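Local atomic coordinates of pesticidal crystal protein Cry4Aa (Bacillus thuringiensis, PDB entry 2C9K), a protein that acts as a mosquito-larvicidal toxin, binding midgut epithelial cells of insect larvae and causing colloid-osmotic lysis of those cells. Residues Tyr281-Asp284 and Ser285-Arg289; Asn336-Val339 and Thr340-Leu343. All blocks are in the same frame, centred on the assembly; numbering follows the deposited sequence.

In the fold
Both contacts are local and lie in the middle, beta-sheet domain of the three-domain delta-endotoxin fold. Their centres are about 24 Å apart and their nearest atoms about 13 Å, so they do not touch. Contact 1 is the partly buried C-terminal turn of helix 279-286, packed against helix 222-240 and strand 432-440. Contact 2 lies at the surface, where the chain passes from strand 329-335 to strand 342-347, the two outermost strands of one antiparallel sheet. The chemistry follows the setting: in contact 1 hydroxyls and amides share backbone carbonyls as a helix ends, whereas in contact 2 a single carboxylate is set among a histidine, an asparagine and a backbone amide.

Contact 1. Residues Tyr281-Asp284 and Ser285-Arg289; sequences YQED and SLTRR
Ser285 and Thr287 donate back to Tyr281 and Glu283, four residues earlier, as helix 279-286 runs out. Ser285 N bonds to Tyr281 O at 3.1 Å, while the Leu286 N to Gln282 O bond is bent and weak. Thr287 N reaches Glu283 O at 3.2 Å, although Thr287 itself has already left helical geometry with a psi of 175°.

Two hydroxyls double this backbone pattern. Ser285 OG, standing between its own N and carbonyl carbon (chi1 62°), turns back along the helix and donates to Tyr281 O at 3.1 Å. That carbonyl therefore takes an amide and a hydroxyl from opposite faces of its plane. Thr287 repeats the scheme two residues further on: Thr287 OG1 donates to Glu283 O at 2.6 Å, tilted 30° from the carbonyl plane. It comes from the face opposite the Thr287 amide. Small beta-hydroxyl residues suit these places because their short side chains can reach a carbonyl of the preceding turn.

The Glu283 chain, bent at chi2, runs obliquely past the Thr287 side chain, with OE1 3.7 Å from the methyl CG2. Its carboxylate is held by Trp222 and by a salt bridge to Arg229, both on helix 222-240. Leu286 lies buried with CB 3.2 Å from Gln282 O, and its nonpolar side chain packs on Trp222 and Leu440. As the helix ends, the two hydroxyls thus add a second donor to carbonyls that already accept an amide, while Glu283 ties the same turn to the helical domain.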
loop_
_atom_site.group_PDB
_atom_site.type_symbol
_atom_site.label_atom_id
_atom_site.label_comp_id
_atom_site.label_asym_id
_atom_site.label_seq_id
_atom_site.Cartn_x
_atom_site.Cartn_y
_atom_site.Cartn_z
ATOM N N TYR A 281 7.508 -3.492 -22.032
ATOM C CA TYR A 281 8.459 -2.434 -22.333
ATOM C C TYR A 281 8.077 -1.155 -21.599
ATOM O O TYR A 281 8.925 -0.493 -21.001
ATOM C CB TYR A 281 8.496 -2.178 -23.826
ATOM C CG TYR A 281 9.381 -1.026 -24.188
ATOM C CD1 TYR A 281 10.766 -1.134 -24.095
ATOM C CD2 TYR A 281 8.836 0.183 -24.601
ATOM C CE1 TYR A 281 11.588 -0.056 -24.404
ATOM C CE2 TYR A 281 9.639 1.260 -24.914
ATOM C CZ TYR A 281 11.013 1.137 -24.814
ATOM O OH TYR A 281 11.803 2.206 -25.139
ATOM N N GLN A 282 6.796 -0.809 -21.659
ATOM C CA GLN A 282 6.284 0.373 -20.975
ATOM C C GLN A 282 6.441 0.176 -19.466
ATOM O O GLN A 282 6.876 1.080 -18.750
ATOM C CB GLN A 282 4.808 0.580 -21.320
ATOM C CG GLN A 282 4.588 1.072 -22.727
ATOM C CD GLN A 282 3.164 0.902 -23.191
ATOM O OE1 GLN A 282 2.819 -0.105 -23.808
ATOM N NE2 GLN A 282 2.324 1.880 -22.890
ATOM N N GLU A 283 6.085 -1.014 -18.990
ATOM C CA GLU A 283 6.201 -1.332 -17.574
ATOM C C GLU A 283 7.636 -1.130 -17.094
ATOM O O GLU A 283 7.879 -0.478 -16.081
ATOM C CB GLU A 283 5.790 -2.783 -17.320
ATOM C CG GLU A 283 5.862 -3.191 -15.864
ATOM C CD GLU A 283 4.796 -2.534 -15.023
ATOM O OE1 GLU A 283 4.223 -1.519 -15.469
ATOM O OE2 GLU A 283 4.539 -3.032 -13.910
ATOM N N ASP A 284 8.584 -1.699 -17.829
ATOM C CA ASP A 284 9.984 -1.574 -17.469
ATOM C C ASP A 284 10.432 -0.130 -17.379
ATOM O O ASP A 284 11.136 0.245 -16.438
ATOM C CB ASP A 284 10.881 -2.287 -18.479
ATOM C CG ASP A 284 10.835 -3.788 -18.343
ATOM O OD1 ASP A 284 10.268 -4.281 -17.343
ATOM O OD2 ASP A 284 11.378 -4.472 -19.241
ATOM N N SER A 285 10.030 0.688 -18.343
ATOM C CA SER A 285 10.475 2.070 -18.341
ATOM C C SER A 285 9.624 3.101 -17.630
ATOM O O SER A 285 10.044 4.244 -17.513
ATOM C CB SER A 285 10.740 2.537 -19.778
ATOM O OG SER A 285 9.567 2.485 -20.558
ATOM N N LEU A 286 8.443 2.734 -17.153
ATOM C CA LEU A 286 7.612 3.718 -16.459
ATOM C C LEU A 286 7.450 3.467 -14.960
ATOM O O LEU A 286 6.934 4.318 -14.241
ATOM C CB LEU A 286 6.235 3.820 -17.128
ATOM C CG LEU A 286 6.200 4.596 -18.455
ATOM C CD1 LEU A 286 4.924 4.293 -19.234
ATOM C CD2 LEU A 286 6.312 6.083 -18.160
ATOM N N THR A 287 7.891 2.308 -14.484
ATOM C CA THR A 287 7.776 1.986 -13.066
ATOM C C THR A 287 9.149 1.641 -12.498
ATOM O O THR A 287 10.119 1.588 -13.240
ATOM C CB THR A 287 6.788 0.819 -12.841
ATOM O OG1 THR A 287 7.198 -0.325 -13.604
ATOM C CG2 THR A 287 5.386 1.233 -13.269
ATOM N N ARG A 288 9.247 1.410 -11.194
ATOM C CA ARG A 288 10.545 1.104 -10.608
ATOM C C ARG A 288 10.673 -0.346 -10.190
ATOM O O ARG A 288 9.744 -0.915 -9.625
ATOM C CB ARG A 288 10.809 2.014 -9.398
ATOM C CG ARG A 288 10.844 3.495 -9.746
ATOM C CD ARG A 288 10.856 4.383 -8.517
ATOM N NE ARG A 288 12.079 4.252 -7.734
ATOM C CZ ARG A 288 12.202 4.666 -6.476
ATOM N NH1 ARG A 288 11.181 5.237 -5.858
ATOM N NH2 ARG A 288 13.339 4.488 -5.826
ATOM N N ARG A 289 11.827 -0.946 -10.470
ATOM C CA ARG A 289 12.065 -2.335 -10.094
ATOM C C ARG A 289 12.071 -2.467 -8.576
ATOM O O ARG A 289 12.400 -1.515 -7.855
ATOM C CB ARG A 289 13.397 -2.815 -10.665
ATOM C CG ARG A 289 13.252 -3.593 -11.953
ATOM C CD ARG A 289 14.212 -3.095 -13.015
ATOM N NE ARG A 289 15.603 -3.481 -12.782
ATOM C CZ ARG A 289 16.632 -2.965 -13.451
ATOM N NH1 ARG A 289 16.424 -2.042 -14.387
ATOM N NH2 ARG A 289 17.870 -3.363 -13.187
#

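Contact 2. Residues Asn336-Val339 and Thr340-Leu343; sequences NHNV and TDKL
Asp341 turns its carboxylate back onto His337 and Asn338, closing the short link between two strands. The crowded part gathers polar groups round the carboxylate. Asp341 OD1 sits at the edge of the His337 imidazole, near the ring plane and 2.7 Å from NE2, and the ring and carboxylate planes are only 8° apart. With CG anti to the backbone N (chi1 -176°), the histidine brings its CD2-NE2 edge over to the acid.

The second oxygen, Asp341 OD2, accepts a weak, strongly bent hydrogen bond from Asn338 N at 2.6 Å (N-H...O angle 115°). The Asn338 amide lies across the carboxylate, its plane turned moderately from it, but its ND2 is bonded to Thr314 OG1. An aspartate suits this place, since its short arm carries two oxygens that can face the histidine ring and the backbone N-H of Asn338 at once.

The outer side is much looser. Val339 and Thr340, both exposed, occupy the outside of the bend, and within this contact they meet little but each other's adjoining backbone; Thr340 CG2, for instance, lies 3.6 Å from Val339 C.

Inward, the group rests on the neighbouring strands of the sheet. His337 meets the ring of Tyr302 on strand 294-303, and Asp341 touches both Tyr302 and Thr314. Backbone bonds then tie Asn336 to Thr314 of strand 313-322 and Lys342 to Glu303, so the link crosses the end of the two central strands to join the outermost pair.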
loop_
_atom_site.group_PDB
_atom_site.type_symbol
_atom_site.label_atom_id
_atom_site.label_comp_id
_atom_site.label_asym_id
_atom_site.label_seq_id
_atom_site.Cartn_x
_atom_site.Cartn_y
_atom_site.Cartn_z
ATOM N N ASN A 336 15.507 14.412 -22.847
ATOM C CA ASN A 336 16.567 14.646 -23.812
ATOM C C ASN A 336 17.398 15.830 -23.354
ATOM O O ASN A 336 17.242 16.939 -23.850
ATOM C CB ASN A 336 15.965 14.927 -25.183
ATOM C CG ASN A 336 17.006 14.974 -26.272
ATOM O OD1 ASN A 336 16.685 15.166 -27.443
ATOM N ND2 ASN A 336 18.266 14.795 -25.896
ATOM N N HIS A 337 18.291 15.572 -22.408
ATOM C CA HIS A 337 19.156 16.594 -21.822
ATOM C C HIS A 337 20.148 17.261 -22.773
ATOM O O HIS A 337 21.107 16.634 -23.221
ATOM C CB HIS A 337 19.940 15.994 -20.651
ATOM C CG HIS A 337 20.786 16.987 -19.917
ATOM N ND1 HIS A 337 21.986 16.652 -19.328
ATOM C CD2 HIS A 337 20.597 18.301 -19.657
ATOM C CE1 HIS A 337 22.499 17.716 -18.739
ATOM N NE2 HIS A 337 21.675 18.730 -18.924
ATOM N N ASN A 338 19.922 18.536 -23.073
ATOM C CA ASN A 338 20.839 19.270 -23.933
ATOM C C ASN A 338 22.067 19.465 -23.046
ATOM O O ASN A 338 22.060 19.057 -21.887
ATOM C CB ASN A 338 20.276 20.648 -24.313
ATOM C CG ASN A 338 18.751 20.689 -24.329
ATOM O OD1 ASN A 338 18.095 20.004 -25.126
ATOM N ND2 ASN A 338 18.179 21.511 -23.443
ATOM N N VAL A 339 23.112 20.092 -23.571
ATOM C CA VAL A 339 24.319 20.318 -22.777
ATOM C C VAL A 339 24.417 21.774 -22.333
ATOM O O VAL A 339 25.274 22.132 -21.524
ATOM C CB VAL A 339 25.586 19.961 -23.582
ATOM C CG1 VAL A 339 26.800 19.956 -22.669
ATOM C CG2 VAL A 339 25.402 18.606 -24.264
ATOM N N THR A 340 23.519 22.604 -22.859
ATOM C CA THR A 340 23.497 24.024 -22.541
ATOM C C THR A 340 22.216 24.452 -21.831
ATOM O O THR A 340 21.818 25.612 -21.927
ATOM C CB THR A 340 23.629 24.875 -23.818
ATOM O OG1 THR A 340 22.482 24.660 -24.651
ATOM C CG2 THR A 340 24.901 24.504 -24.585
ATOM N N ASP A 341 21.573 23.529 -21.122
ATOM C CA ASP A 341 20.330 23.843 -20.410
ATOM C C ASP A 341 20.521 24.184 -18.937
ATOM O O ASP A 341 21.521 23.815 -18.328
ATOM C CB ASP A 341 19.341 22.686 -20.538
ATOM C CG ASP A 341 20.028 21.352 -20.698
ATOM O OD1 ASP A 341 21.094 21.150 -20.071
ATOM O OD2 ASP A 341 19.490 20.505 -21.445
ATOM N N LYS A 342 19.544 24.890 -18.376
ATOM C CA LYS A 342 19.586 25.309 -16.981
ATOM C C LYS A 342 18.878 24.370 -16.014
ATOM O O LYS A 342 17.785 23.876 -16.286
ATOM C CB LYS A 342 18.973 26.701 -16.820
ATOM C CG LYS A 342 19.936 27.855 -17.007
ATOM C CD LYS A 342 19.316 29.141 -16.475
ATOM C CE LYS A 342 19.001 29.022 -14.985
ATOM N NZ LYS A 342 18.345 30.242 -14.429
ATOM N N LEU A 343 19.500 24.161 -14.861
ATOM C CA LEU A 343 18.943 23.296 -13.843
ATOM C C LEU A 343 18.046 24.083 -12.883
ATOM O O LEU A 343 18.476 25.054 -12.264
ATOM C CB LEU A 343 20.081 22.609 -13.073
ATOM C CG LEU A 343 19.722 21.391 -12.207
ATOM C CD1 LEU A 343 18.971 20.381 -13.057
ATOM C CD2 LEU A 343 20.972 20.754 -11.627
#